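Local atomic coordinates of purine nucleoside phosphorylase (Schistosoma mansoni, PDB entry 5TBV), a protein that catalyses the reversible phosphorolysis of purine nucleosides such as inosine and guanosine, releasing the free base and ribose 1-phosphate. Residues 61-66 with 86-91; 116-121 with 242-247; 200-205 with 219-224; 37-42 with 265-270. All coordinates share one frame; numbering follows the deposited sequence.

Contact 1: 61-66 with 86-91. With TBN ('2-(4-amino-pyrrolo[2,3-D]pyrimidin-7-yl)-5-hydroxymethyl-tetrahydro-furan-3,4-diol), chain B; SO4 (sulfate ion), chain C.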
# COMPACT_ATOMS: atom_id res chain seq x y z
N THR A 61 -5.23 11.06 -22.19
CA THR A 61 -4.55 9.77 -22.15
C THR A 61 -3.07 9.95 -22.48
O THR A 61 -2.73 10.71 -23.38
CB THR A 61 -5.16 8.77 -23.15
OG1 THR A 61 -5.25 9.36 -24.46
CG2 THR A 61 -6.56 8.29 -22.71
N THR A 62 -2.18 9.23 -21.76
CA THR A 62 -0.75 9.31 -22.06
C THR A 62 -0.10 7.96 -22.37
O THR A 62 1.11 7.91 -22.57
CB THR A 62 0.04 10.02 -20.93
OG1 THR A 62 0.10 9.20 -19.76
CG2 THR A 62 -0.56 11.36 -20.56
N VAL A 63 -0.86 6.86 -22.43
CA VAL A 63 -0.32 5.51 -22.65
C VAL A 63 -0.59 5.07 -24.10
O VAL A 63 -1.69 5.26 -24.63
CB VAL A 63 -0.94 4.51 -21.65
CG1 VAL A 63 -0.43 3.07 -21.86
CG2 VAL A 63 -0.70 4.95 -20.20
N ALA A 64 0.40 4.42 -24.71
CA ALA A 64 0.22 3.86 -26.05
C ALA A 64 -0.95 2.87 -26.09
O ALA A 64 -1.09 2.00 -25.22
CB ALA A 64 1.50 3.17 -26.50
N GLY A 65 -1.78 2.98 -27.12
CA GLY A 65 -2.92 2.10 -27.24
C GLY A 65 -4.16 2.60 -26.54
O GLY A 65 -5.10 1.82 -26.37
N HIS A 66 -4.19 3.86 -26.14
CA HIS A 66 -5.35 4.49 -25.51
C HIS A 66 -5.62 5.80 -26.24
O HIS A 66 -4.94 6.79 -25.99
CB HIS A 66 -5.13 4.70 -24.02
CG HIS A 66 -5.00 3.42 -23.25
ND1 HIS A 66 -6.06 2.85 -22.57
CD2 HIS A 66 -3.95 2.57 -23.09
CE1 HIS A 66 -5.67 1.72 -22.00
NE2 HIS A 66 -4.40 1.52 -22.31
N ARG A 86 -8.46 4.49 -21.67
CA ARG A 86 -8.75 4.73 -20.26
C ARG A 86 -7.54 5.39 -19.60
O ARG A 86 -6.43 5.38 -20.14
CB ARG A 86 -9.11 3.42 -19.52
CG ARG A 86 -7.98 2.39 -19.44
CD ARG A 86 -7.93 1.70 -18.04
NE ARG A 86 -9.14 0.93 -17.69
CZ ARG A 86 -9.50 -0.21 -18.28
NH1 ARG A 86 -8.77 -0.73 -19.28
NH2 ARG A 86 -10.58 -0.85 -17.86
N LEU A 87 -7.80 5.97 -18.42
CA LEU A 87 -6.81 6.57 -17.54
C LEU A 87 -6.37 5.57 -16.48
O LEU A 87 -7.17 4.77 -16.00
CB LEU A 87 -7.40 7.80 -16.84
CG LEU A 87 -7.95 8.87 -17.79
CD1 LEU A 87 -8.73 9.89 -16.99
CD2 LEU A 87 -6.84 9.53 -18.63
N HIS A 88 -5.08 5.65 -16.09
CA HIS A 88 -4.51 4.74 -15.10
C HIS A 88 -3.85 5.52 -13.96
O HIS A 88 -3.28 6.60 -14.18
CB HIS A 88 -3.42 3.83 -15.72
CG HIS A 88 -3.83 3.16 -17.00
ND1 HIS A 88 -3.88 3.84 -18.21
CD2 HIS A 88 -4.14 1.87 -17.27
CE1 HIS A 88 -4.24 2.99 -19.16
NE2 HIS A 88 -4.40 1.79 -18.63
N MET A 89 -3.86 4.93 -12.76
CA MET A 89 -3.25 5.60 -11.61
C MET A 89 -1.72 5.68 -11.72
O MET A 89 -1.12 6.65 -11.21
CB MET A 89 -3.68 4.92 -10.30
CG MET A 89 -5.19 5.06 -9.90
SD MET A 89 -5.75 6.78 -9.66
CE MET A 89 -4.86 7.32 -8.18
N TYR A 90 -1.04 4.71 -12.37
CA TYR A 90 0.41 4.85 -12.55
C TYR A 90 0.80 6.06 -13.39
O TYR A 90 1.98 6.46 -13.37
CB TYR A 90 1.05 3.59 -13.16
CG TYR A 90 0.50 3.17 -14.52
CD1 TYR A 90 0.75 3.93 -15.67
CD2 TYR A 90 -0.26 2.00 -14.66
CE1 TYR A 90 0.27 3.55 -16.91
CE2 TYR A 90 -0.77 1.62 -15.90
CZ TYR A 90 -0.50 2.40 -17.01
OH TYR A 90 -0.99 2.05 -18.25
N GLU A 91 -0.15 6.69 -14.10
CA GLU A 91 0.18 7.88 -14.90
C GLU A 91 0.43 9.12 -14.04
O GLU A 91 1.02 10.09 -14.53
CB GLU A 91 -0.94 8.18 -15.92
CG GLU A 91 -1.09 7.15 -17.08
CD GLU A 91 -2.24 7.47 -18.06
OE1 GLU A 91 -3.22 6.69 -18.14
OE2 GLU A 91 -2.17 8.47 -18.80
O5' TBN B . 1.43 -3.33 -20.69
C5' TBN B . 1.00 -2.65 -19.53
C4' TBN B . -0.45 -2.21 -19.62
O4' TBN B . -1.26 -3.31 -19.87
C1' TBN B . -1.67 -3.90 -18.67
N9 TBN B . -0.93 -5.16 -18.52
C8 TBN B . -0.68 -5.93 -19.58
C7 TBN B . 0.03 -7.04 -19.26
C5 TBN B . 0.22 -6.93 -17.88
C6 TBN B . 0.90 -7.75 -16.85
N1 TBN B . 0.90 -7.31 -15.60
C2 TBN B . 0.30 -6.17 -15.29
N3 TBN B . -0.34 -5.40 -16.15
C4 TBN B . -0.41 -5.70 -17.43
N6 TBN B . 1.54 -8.90 -17.14
C2' TBN B . -1.43 -2.86 -17.59
O2' TBN B . -2.59 -2.69 -16.88
C3' TBN B . -0.94 -1.62 -18.31
O3' TBN B . -1.93 -0.63 -18.48
S SO4 C . -5.13 -1.71 -19.50
O1 SO4 C . -3.65 -1.44 -19.68
O2 SO4 C . -5.33 -2.29 -18.16
O3 SO4 C . -5.73 -2.65 -20.45
O4 SO4 C . -5.85 -0.44 -19.57
O HOH W 1 -3.83 6.68 -20.87
O HOH W 2 1.91 10.48 -17.27
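His66 and His88 meet in a T-shaped (edge-to-face) pair: CE1 of His88 sits over the rim of one face of the His66 ring, 3.4 Å from its CE1, with the planes at 89°. The His66 ring is held by its two nitrogens, ND1 accepting an almost straight bond from Arg86 N (3.0 Å) and NE2 engaging Ser35. His88 NE2 donates to sulfate O4 at 2.8 Å, and Arg86 NH1 binds the same oxygen at the edge of its guanidinium, while Arg86 NE forms a salt bridge with Glu226. Tyr90 OH lies over the centre of one His88 ring face and hydrogen-bonds O3' of the nucleoside ligand; Val63 CG2 packs at the edge of the Tyr90 ring.

One shell further out, Glu91 fixes the histidine, its chain extended beyond CG (chi2 178°) to carry the carboxylate between Thr62 and His88. Its OE1 takes His88 ND1 in the plane of the imidazole at 2.9 Å, and His88 N from the other face of the carboxylate. OE2 is gripped from a single face by Thr62 N and by Thr62 OG1 (2.6 Å). With ND1 spent on Glu91, NE2 is aimed at the sulfate, an oxyanion probably standing where phosphate would bind.

Contact 2: 116-121 with 242-247; sequences TNLAGG and LIANNS. With TBN ('2-(4-amino-pyrrolo[2,3-D]pyrimidin-7-yl)-5-hydroxymethyl-tetrahydro-furan-3,4-diol), chain B; SO4 (sulfate ion), chain C.
Leu242 N and Asn117 O are joined by a nearly straight bond of 2.7 Å, the first rung of a parallel pairing between strands 112-121 and 236-246 in the central sheet of the nucleoside phosphorylase fold. The ladder continues through Ala119, whose N reaches Leu242 O while its O receives Ala244 N at 2.8 Å. Ala244 has near-helical backbone angles (-86/-32), and beyond it Gly121 N binds Asn245 O rather than that of Ala244; Gly121 O then accepts Ser247 N at the start of helix 247-252.

Leu118 and Leu242 lie side by side on one face, CD1 of the former 4.0 Å from CG of the latter, and Val262 of helix 259-283 packs on Leu118. The C-terminal parts of both strands line the ligand site. Leu118 N donates to sulfate O3 at 3.0 Å, and the CA of Gly120 lies 3.4 Å from the ligand's exocyclic N6, the glycine backbone itself forming the wall of the site there.

Asn245 places its amide at the base by setting CG between its backbone N and carbonyl carbon (chi1 68°). Its ND2 is held by Asp250, which fixes the rotation of the amide and turns OD1 to accept from ligand N6 at 3.2 Å.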
# COMPACT_ATOMS: atom_id res chain seq x y z
N THR A 116 -13.17 -3.75 -20.46
CA THR A 116 -12.12 -4.65 -20.92
C THR A 116 -10.76 -4.21 -20.38
O THR A 116 -10.55 -3.03 -20.07
CB THR A 116 -12.06 -4.75 -22.46
OG1 THR A 116 -11.82 -3.45 -23.05
CG2 THR A 116 -13.37 -5.32 -23.05
N ASN A 117 -9.83 -5.17 -20.27
CA ASN A 117 -8.43 -4.84 -20.00
C ASN A 117 -7.52 -5.95 -20.52
O ASN A 117 -7.96 -7.06 -20.85
CB ASN A 117 -8.17 -4.59 -18.50
CG ASN A 117 -8.31 -5.85 -17.64
OD1 ASN A 117 -7.55 -6.81 -17.77
ND2 ASN A 117 -9.28 -5.84 -16.74
N LEU A 118 -6.22 -5.62 -20.61
CA LEU A 118 -5.13 -6.57 -20.86
C LEU A 118 -4.43 -6.88 -19.54
O LEU A 118 -4.16 -5.98 -18.76
CB LEU A 118 -4.11 -6.00 -21.86
CG LEU A 118 -4.37 -6.06 -23.37
CD1 LEU A 118 -4.14 -7.47 -23.92
CD2 LEU A 118 -5.76 -5.59 -23.72
N ALA A 119 -4.08 -8.15 -19.32
CA ALA A 119 -3.58 -8.53 -18.00
C ALA A 119 -2.60 -9.69 -18.12
O ALA A 119 -2.52 -10.38 -19.14
CB ALA A 119 -4.73 -8.93 -17.07
N GLY A 120 -1.85 -9.93 -17.04
CA GLY A 120 -1.02 -11.12 -16.97
C GLY A 120 -1.78 -12.29 -16.34
O GLY A 120 -2.52 -12.11 -15.37
N GLY A 121 -1.58 -13.47 -16.89
CA GLY A 121 -2.18 -14.66 -16.30
C GLY A 121 -1.32 -15.16 -15.15
O GLY A 121 -0.09 -15.20 -15.25
N LEU A 242 -8.33 -9.75 -21.18
CA LEU A 242 -7.67 -10.46 -22.27
C LEU A 242 -6.24 -10.75 -21.81
O LEU A 242 -5.52 -9.83 -21.43
CB LEU A 242 -7.67 -9.66 -23.57
CG LEU A 242 -6.92 -10.21 -24.78
CD1 LEU A 242 -7.33 -11.64 -25.12
CD2 LEU A 242 -7.17 -9.30 -26.00
N ILE A 243 -5.85 -12.03 -21.80
CA ILE A 243 -4.55 -12.42 -21.25
C ILE A 243 -3.45 -12.08 -22.26
O ILE A 243 -3.47 -12.57 -23.40
CB ILE A 243 -4.54 -13.91 -20.90
CG1 ILE A 243 -5.59 -14.21 -19.82
CG2 ILE A 243 -3.12 -14.35 -20.48
CD1 ILE A 243 -5.54 -13.24 -18.64
N ALA A 244 -2.49 -11.27 -21.84
CA ALA A 244 -1.36 -10.95 -22.71
C ALA A 244 -0.24 -11.98 -22.63
O ALA A 244 0.45 -12.23 -23.62
CB ALA A 244 -0.78 -9.56 -22.37
N ASN A 245 -0.05 -12.59 -21.47
CA ASN A 245 1.07 -13.48 -21.22
C ASN A 245 0.75 -14.24 -19.95
O ASN A 245 -0.08 -13.80 -19.15
CB ASN A 245 2.37 -12.67 -21.06
CG ASN A 245 2.36 -11.84 -19.76
OD1 ASN A 245 1.61 -10.85 -19.62
ND2 ASN A 245 3.19 -12.24 -18.81
N ASN A 246 1.41 -15.38 -19.75
CA ASN A 246 1.34 -16.03 -18.44
C ASN A 246 2.61 -15.67 -17.68
O ASN A 246 3.70 -16.10 -18.05
CB ASN A 246 1.19 -17.55 -18.55
CG ASN A 246 0.86 -18.17 -17.19
OD1 ASN A 246 1.71 -18.24 -16.30
ND2 ASN A 246 -0.40 -18.55 -17.01
N SER A 247 2.46 -14.91 -16.59
CA SER A 247 3.63 -14.43 -15.86
C SER A 247 4.39 -15.56 -15.16
O SER A 247 5.61 -15.47 -15.01
CB SER A 247 3.23 -13.38 -14.82
OG SER A 247 2.41 -12.37 -15.38
O5' TBN B . 1.43 -3.33 -20.69
C5' TBN B . 1.00 -2.65 -19.53
C4' TBN B . -0.45 -2.21 -19.62
O4' TBN B . -1.26 -3.31 -19.87
C1' TBN B . -1.67 -3.90 -18.67
N9 TBN B . -0.93 -5.16 -18.52
C8 TBN B . -0.68 -5.93 -19.58
C7 TBN B . 0.03 -7.04 -19.26
C5 TBN B . 0.22 -6.93 -17.88
C6 TBN B . 0.90 -7.75 -16.85
N1 TBN B . 0.90 -7.31 -15.60
C2 TBN B . 0.30 -6.17 -15.29
N3 TBN B . -0.34 -5.40 -16.15
C4 TBN B . -0.41 -5.70 -17.43
N6 TBN B . 1.54 -8.90 -17.14
C2' TBN B . -1.43 -2.86 -17.59
O2' TBN B . -2.59 -2.69 -16.88
C3' TBN B . -0.94 -1.62 -18.31
O3' TBN B . -1.93 -0.63 -18.48
S SO4 C . -5.13 -1.71 -19.50
O1 SO4 C . -3.65 -1.44 -19.68
O2 SO4 C . -5.33 -2.29 -18.16
O3 SO4 C . -5.73 -2.65 -20.45
O4 SO4 C . -5.85 -0.44 -19.57

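Contact 3: 200-205 with 219-224; sequences PTYESP and VGMSTV. With TBN ('2-(4-amino-pyrrolo[2,3-D]pyrimidin-7-yl)-5-hydroxymethyl-tetrahydro-furan-3,4-diol), chain B; SO4 (sulfate ion), chain C.
Residues 200-203 and 219-221 run almost antiparallel, 169° apart, yet too widely separated to pair as strands: the CA atoms of Pro200 and Met221 are 7.5 Å apart. The first segment, entered through a cis peptide before Pro200, is the loop ahead of helix 205-214; the second leaves strand 218-220 of the nucleoside phosphorylase sheet. Side chains bridge the interval, and the nucleoside lies against both segments.

Met221 provides one bridge. Its chain is extended beyond CG (chi2 177°, chi3 -177°), which carries CE to the first loop, 3.4 Å from Thr201 O and close to Pro200 O and Tyr202 CD1. On the way CG passes alongside the base edge at ligand N3 (3.7 Å) and SD lies 3.9 Å from ligand C2'; the backbone N of Met221 donates to ligand O2'. Pro200 O, buried here, has no polar partner in the model.

Tyr202 brings its hydroxyl to the other end of the sugar, where OH and ligand O5' share a hydrogen bond of 2.8 Å; Phe161 of a neighbouring subunit packs on this tyrosine. Glu203 and Val219 approach from opposite directions, the carboxylate lying against both methyls, with OE2 3.3 Å from CG2. That oxygen also accepts from Asn197 ND2, which probably steadies the carboxylate; OE1 stands 2.8 Å from ligand N1. At the sulfate, Ser222 OG receives the hydroxyl of Thr223 and donates its own proton to O2 at 2.7 Å.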
# COMPACT_ATOMS: atom_id res chain seq x y z
N PRO A 200 4.08 1.20 -12.32
CA PRO A 200 4.05 0.69 -13.71
C PRO A 200 5.04 -0.44 -14.03
O PRO A 200 5.06 -0.85 -15.18
CB PRO A 200 4.40 1.94 -14.53
CG PRO A 200 5.35 2.69 -13.65
CD PRO A 200 4.83 2.46 -12.22
N THR A 201 5.86 -0.91 -13.08
CA THR A 201 6.69 -2.09 -13.34
C THR A 201 5.80 -3.32 -13.48
O THR A 201 4.82 -3.45 -12.75
CB THR A 201 7.68 -2.32 -12.18
OG1 THR A 201 6.95 -2.34 -10.94
CG2 THR A 201 8.76 -1.24 -12.15
N TYR A 202 6.14 -4.22 -14.41
CA TYR A 202 5.49 -5.53 -14.42
C TYR A 202 5.81 -6.26 -13.12
O TYR A 202 6.82 -6.00 -12.47
CB TYR A 202 5.97 -6.35 -15.63
CG TYR A 202 5.49 -5.76 -16.95
CD1 TYR A 202 4.13 -5.74 -17.27
CD2 TYR A 202 6.40 -5.21 -17.88
CE1 TYR A 202 3.66 -5.18 -18.48
CE2 TYR A 202 5.94 -4.66 -19.09
CZ TYR A 202 4.58 -4.66 -19.38
OH TYR A 202 4.14 -4.11 -20.55
N GLU A 203 4.93 -7.18 -12.72
CA GLU A 203 5.19 -8.00 -11.53
C GLU A 203 6.53 -8.70 -11.63
O GLU A 203 6.85 -9.30 -12.66
CB GLU A 203 4.09 -9.05 -11.32
CG GLU A 203 2.71 -8.45 -11.14
CD GLU A 203 2.17 -7.81 -12.43
OE1 GLU A 203 2.40 -8.40 -13.52
OE2 GLU A 203 1.53 -6.73 -12.34
N SER A 204 7.32 -8.64 -10.55
CA SER A 204 8.54 -9.40 -10.50
C SER A 204 8.19 -10.89 -10.40
O SER A 204 7.09 -11.24 -9.98
CB SER A 204 9.38 -8.97 -9.30
OG SER A 204 8.80 -9.44 -8.10
N PRO A 205 9.11 -11.77 -10.78
CA PRO A 205 8.83 -13.21 -10.64
C PRO A 205 8.38 -13.62 -9.24
O PRO A 205 7.51 -14.49 -9.11
CB PRO A 205 10.17 -13.86 -10.99
CG PRO A 205 10.86 -12.88 -11.86
CD PRO A 205 10.42 -11.52 -11.42
N VAL A 219 -3.57 -10.51 -13.03
CA VAL A 219 -3.06 -9.28 -12.42
C VAL A 219 -2.98 -8.19 -13.48
O VAL A 219 -2.56 -8.44 -14.62
CB VAL A 219 -1.68 -9.52 -11.75
CG1 VAL A 219 -0.64 -10.06 -12.76
CG2 VAL A 219 -1.17 -8.25 -11.08
N GLY A 220 -3.38 -6.97 -13.12
CA GLY A 220 -3.18 -5.84 -14.03
C GLY A 220 -3.18 -4.53 -13.26
O GLY A 220 -3.27 -4.52 -12.03
N MET A 221 -3.09 -3.41 -14.00
CA MET A 221 -2.86 -2.08 -13.41
C MET A 221 -4.05 -1.13 -13.58
O MET A 221 -3.88 0.10 -13.53
CB MET A 221 -1.60 -1.43 -13.99
CG MET A 221 -0.37 -2.34 -14.08
SD MET A 221 1.06 -1.56 -14.85
CE MET A 221 2.17 -2.98 -14.83
N SER A 222 -5.26 -1.66 -13.76
CA SER A 222 -6.41 -0.80 -14.04
C SER A 222 -7.64 -1.44 -13.41
O SER A 222 -7.53 -2.28 -12.51
CB SER A 222 -6.57 -0.59 -15.56
OG SER A 222 -7.08 -1.76 -16.19
N THR A 223 -8.83 -0.97 -13.84
CA THR A 223 -10.12 -1.64 -13.66
C THR A 223 -10.72 -1.57 -12.25
O THR A 223 -11.88 -1.15 -12.10
CB THR A 223 -10.01 -3.10 -14.13
OG1 THR A 223 -9.67 -3.11 -15.53
CG2 THR A 223 -11.35 -3.87 -13.91
N VAL A 224 -9.98 -2.00 -11.22
CA VAL A 224 -10.52 -1.94 -9.86
C VAL A 224 -10.95 -0.54 -9.44
O VAL A 224 -12.02 -0.41 -8.82
CB VAL A 224 -9.54 -2.59 -8.87
CG1 VAL A 224 -9.96 -2.31 -7.41
CG2 VAL A 224 -9.50 -4.12 -9.12
O5' TBN B . 1.43 -3.33 -20.69
C5' TBN B . 1.00 -2.65 -19.53
C4' TBN B . -0.45 -2.21 -19.62
O4' TBN B . -1.26 -3.31 -19.87
C1' TBN B . -1.67 -3.90 -18.67
N9 TBN B . -0.93 -5.16 -18.52
C8 TBN B . -0.68 -5.93 -19.58
C7 TBN B . 0.03 -7.04 -19.26
C5 TBN B . 0.22 -6.93 -17.88
C6 TBN B . 0.90 -7.75 -16.85
N1 TBN B . 0.90 -7.31 -15.60
C2 TBN B . 0.30 -6.17 -15.29
N3 TBN B . -0.34 -5.40 -16.15
C4 TBN B . -0.41 -5.70 -17.43
N6 TBN B . 1.54 -8.90 -17.14
C2' TBN B . -1.43 -2.86 -17.59
O2' TBN B . -2.59 -2.69 -16.88
C3' TBN B . -0.94 -1.62 -18.31
O3' TBN B . -1.93 -0.63 -18.48
S SO4 C . -5.13 -1.71 -19.50
O1 SO4 C . -3.65 -1.44 -19.68
O2 SO4 C . -5.33 -2.29 -18.16
O3 SO4 C . -5.73 -2.65 -20.45
O4 SO4 C . -5.85 -0.44 -19.57

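Contact 4: 37-42 with 265-270; sequences LGKLIE and VAEKRA
Ala266 is the first residue of 265-270 to touch the loop after strand 29-32. Its methyl points at Leu37 and meets CD2 at 3.9 Å, and the same leucine branch lies 3.8 Å from the Ala266 carbonyl oxygen. Within 265-270 Leu37 is met through this branch, while its other methyl, CD1, faces Thr116 and Leu118 of strand 112-121; the side chain therefore fills the angle between sheet and helix.

Glu267, next along, directs its CB away from the loop, and contact there is slight: Lys39 NZ is 4.3 Å from CG of Glu267. The ammonium and carboxylate carry opposite charges but stay 5.3 Å apart between NZ and OE2, so any attraction is probably weak; Asp271 of the same helix also lies against Lys39.

One turn after Ala266, Ala270 presents its methyl to the loop again. Lys39 lies along it, CB at 4.1 Å and CE at 4.2 Å from the Ala270 CB, as bends at chi2 (143°) and chi3 (-60°) steer the chain past this methyl. Leu37 CD2 is also near that methyl, 4.4 Å from Ala270 CB.

The alanines, spaced i and i+4, present their methyls to the loop, in an apolar loop-on-helix packing at the flank of the alpha/beta core of the phosphorylase fold.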
# COMPACT_ATOMS: atom_id res chain seq x y z
N LEU A 37 -7.28 -2.02 -27.74
CA LEU A 37 -8.63 -2.38 -28.14
C LEU A 37 -9.36 -1.11 -28.58
O LEU A 37 -8.96 0.01 -28.27
CB LEU A 37 -9.34 -3.06 -26.97
CG LEU A 37 -8.59 -4.27 -26.40
CD1 LEU A 37 -9.14 -4.61 -25.02
CD2 LEU A 37 -8.72 -5.46 -27.36
N GLY A 38 -10.45 -1.29 -29.31
CA GLY A 38 -11.07 -0.14 -29.91
C GLY A 38 -11.44 -0.40 -31.36
O GLY A 38 -11.44 0.51 -32.19
N LYS A 39 -11.72 -1.66 -31.67
CA LYS A 39 -12.28 -2.01 -32.97
C LYS A 39 -13.80 -2.04 -32.92
O LYS A 39 -14.45 -1.90 -33.97
CB LYS A 39 -11.74 -3.36 -33.45
CG LYS A 39 -11.61 -3.49 -34.98
CD LYS A 39 -10.37 -4.29 -35.39
CE LYS A 39 -9.07 -3.62 -34.90
NZ LYS A 39 -7.84 -4.46 -35.09
N LEU A 40 -14.37 -2.19 -31.72
CA LEU A 40 -15.81 -2.01 -31.54
C LEU A 40 -16.27 -0.63 -32.01
O LEU A 40 -17.42 -0.46 -32.42
CB LEU A 40 -16.18 -2.23 -30.06
CG LEU A 40 -17.63 -2.15 -29.56
CD1 LEU A 40 -18.53 -3.16 -30.25
CD2 LEU A 40 -17.67 -2.35 -28.06
N ILE A 41 -15.37 0.37 -31.97
CA ILE A 41 -15.70 1.75 -32.31
C ILE A 41 -16.10 1.90 -33.78
O ILE A 41 -16.83 2.84 -34.14
CB ILE A 41 -14.52 2.67 -31.95
CG1 ILE A 41 -14.17 2.52 -30.46
CG2 ILE A 41 -14.80 4.13 -32.33
CD1 ILE A 41 -15.34 2.77 -29.53
N GLU A 42 -15.64 1.01 -34.66
CA GLU A 42 -16.05 1.11 -36.05
C GLU A 42 -17.45 0.55 -36.29
O GLU A 42 -18.05 0.82 -37.34
CB GLU A 42 -15.04 0.39 -36.95
N VAL A 265 -1.21 -8.81 -28.95
CA VAL A 265 -2.26 -9.74 -28.52
C VAL A 265 -3.63 -9.08 -28.65
O VAL A 265 -4.59 -9.70 -29.13
CB VAL A 265 -2.00 -10.23 -27.08
CG1 VAL A 265 -3.17 -11.04 -26.57
CG2 VAL A 265 -0.73 -11.06 -27.03
N ALA A 266 -3.74 -7.82 -28.23
CA ALA A 266 -5.00 -7.09 -28.35
C ALA A 266 -5.45 -6.99 -29.80
O ALA A 266 -6.65 -7.07 -30.10
CB ALA A 266 -4.86 -5.69 -27.75
N GLU A 267 -4.51 -6.81 -30.73
CA GLU A 267 -4.93 -6.69 -32.13
C GLU A 267 -5.41 -8.03 -32.67
O GLU A 267 -6.34 -8.07 -33.48
CB GLU A 267 -3.79 -6.15 -33.00
CG GLU A 267 -4.03 -6.33 -34.48
CD GLU A 267 -3.00 -5.63 -35.33
OE1 GLU A 267 -2.24 -4.81 -34.76
OE2 GLU A 267 -2.96 -5.89 -36.56
N LYS A 268 -4.83 -9.14 -32.21
CA LYS A 268 -5.20 -10.45 -32.72
C LYS A 268 -6.57 -10.92 -32.21
O LYS A 268 -7.21 -11.73 -32.87
CB LYS A 268 -4.10 -11.47 -32.39
CG LYS A 268 -2.98 -11.54 -33.45
CD LYS A 268 -1.70 -12.21 -32.94
CE LYS A 268 -0.60 -12.20 -34.03
NZ LYS A 268 0.83 -12.29 -33.52
N ARG A 269 -7.05 -10.41 -31.07
CA ARG A 269 -8.34 -10.83 -30.53
C ARG A 269 -9.41 -9.76 -30.62
O ARG A 269 -10.52 -9.99 -30.16
CB ARG A 269 -8.22 -11.26 -29.06
CG ARG A 269 -7.50 -12.56 -28.80
CD ARG A 269 -8.18 -13.75 -29.46
NE ARG A 269 -7.86 -14.99 -28.75
CZ ARG A 269 -7.77 -16.20 -29.31
NH1 ARG A 269 -7.96 -16.35 -30.61
NH2 ARG A 269 -7.48 -17.25 -28.56
N ALA A 270 -9.11 -8.60 -31.21
CA ALA A 270 -10.06 -7.48 -31.13
C ALA A 270 -11.36 -7.75 -31.89
O ALA A 270 -12.44 -7.35 -31.43
CB ALA A 270 -9.41 -6.19 -31.63

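Contacts 1, 2 and 3 surround one active site, each touching both the nucleoside and the sulfate. Contacts 2 and 3 lie nearest, their centres about 10 Å apart, and are joined through neighbouring strands of one sheet, where Gly120 N lies 2.9 Å from Val219 O, a probable hydrogen bond. Arg86 ties contact 1 to contact 2, its NH1 standing 3.0 Å from Thr116 O, and packs on Ser222 and Thr223 of contact 3. Contacts 1 and 3 also both reach the second subunit. Contact 4 lies outside the site, the side chain of Ala266 about 9 Å from the nucleoside; its centre is about 15 Å from that of contact 2, which it meets through Leu37 CD1, 3.8 Å from Leu118 CD2, and through Val265.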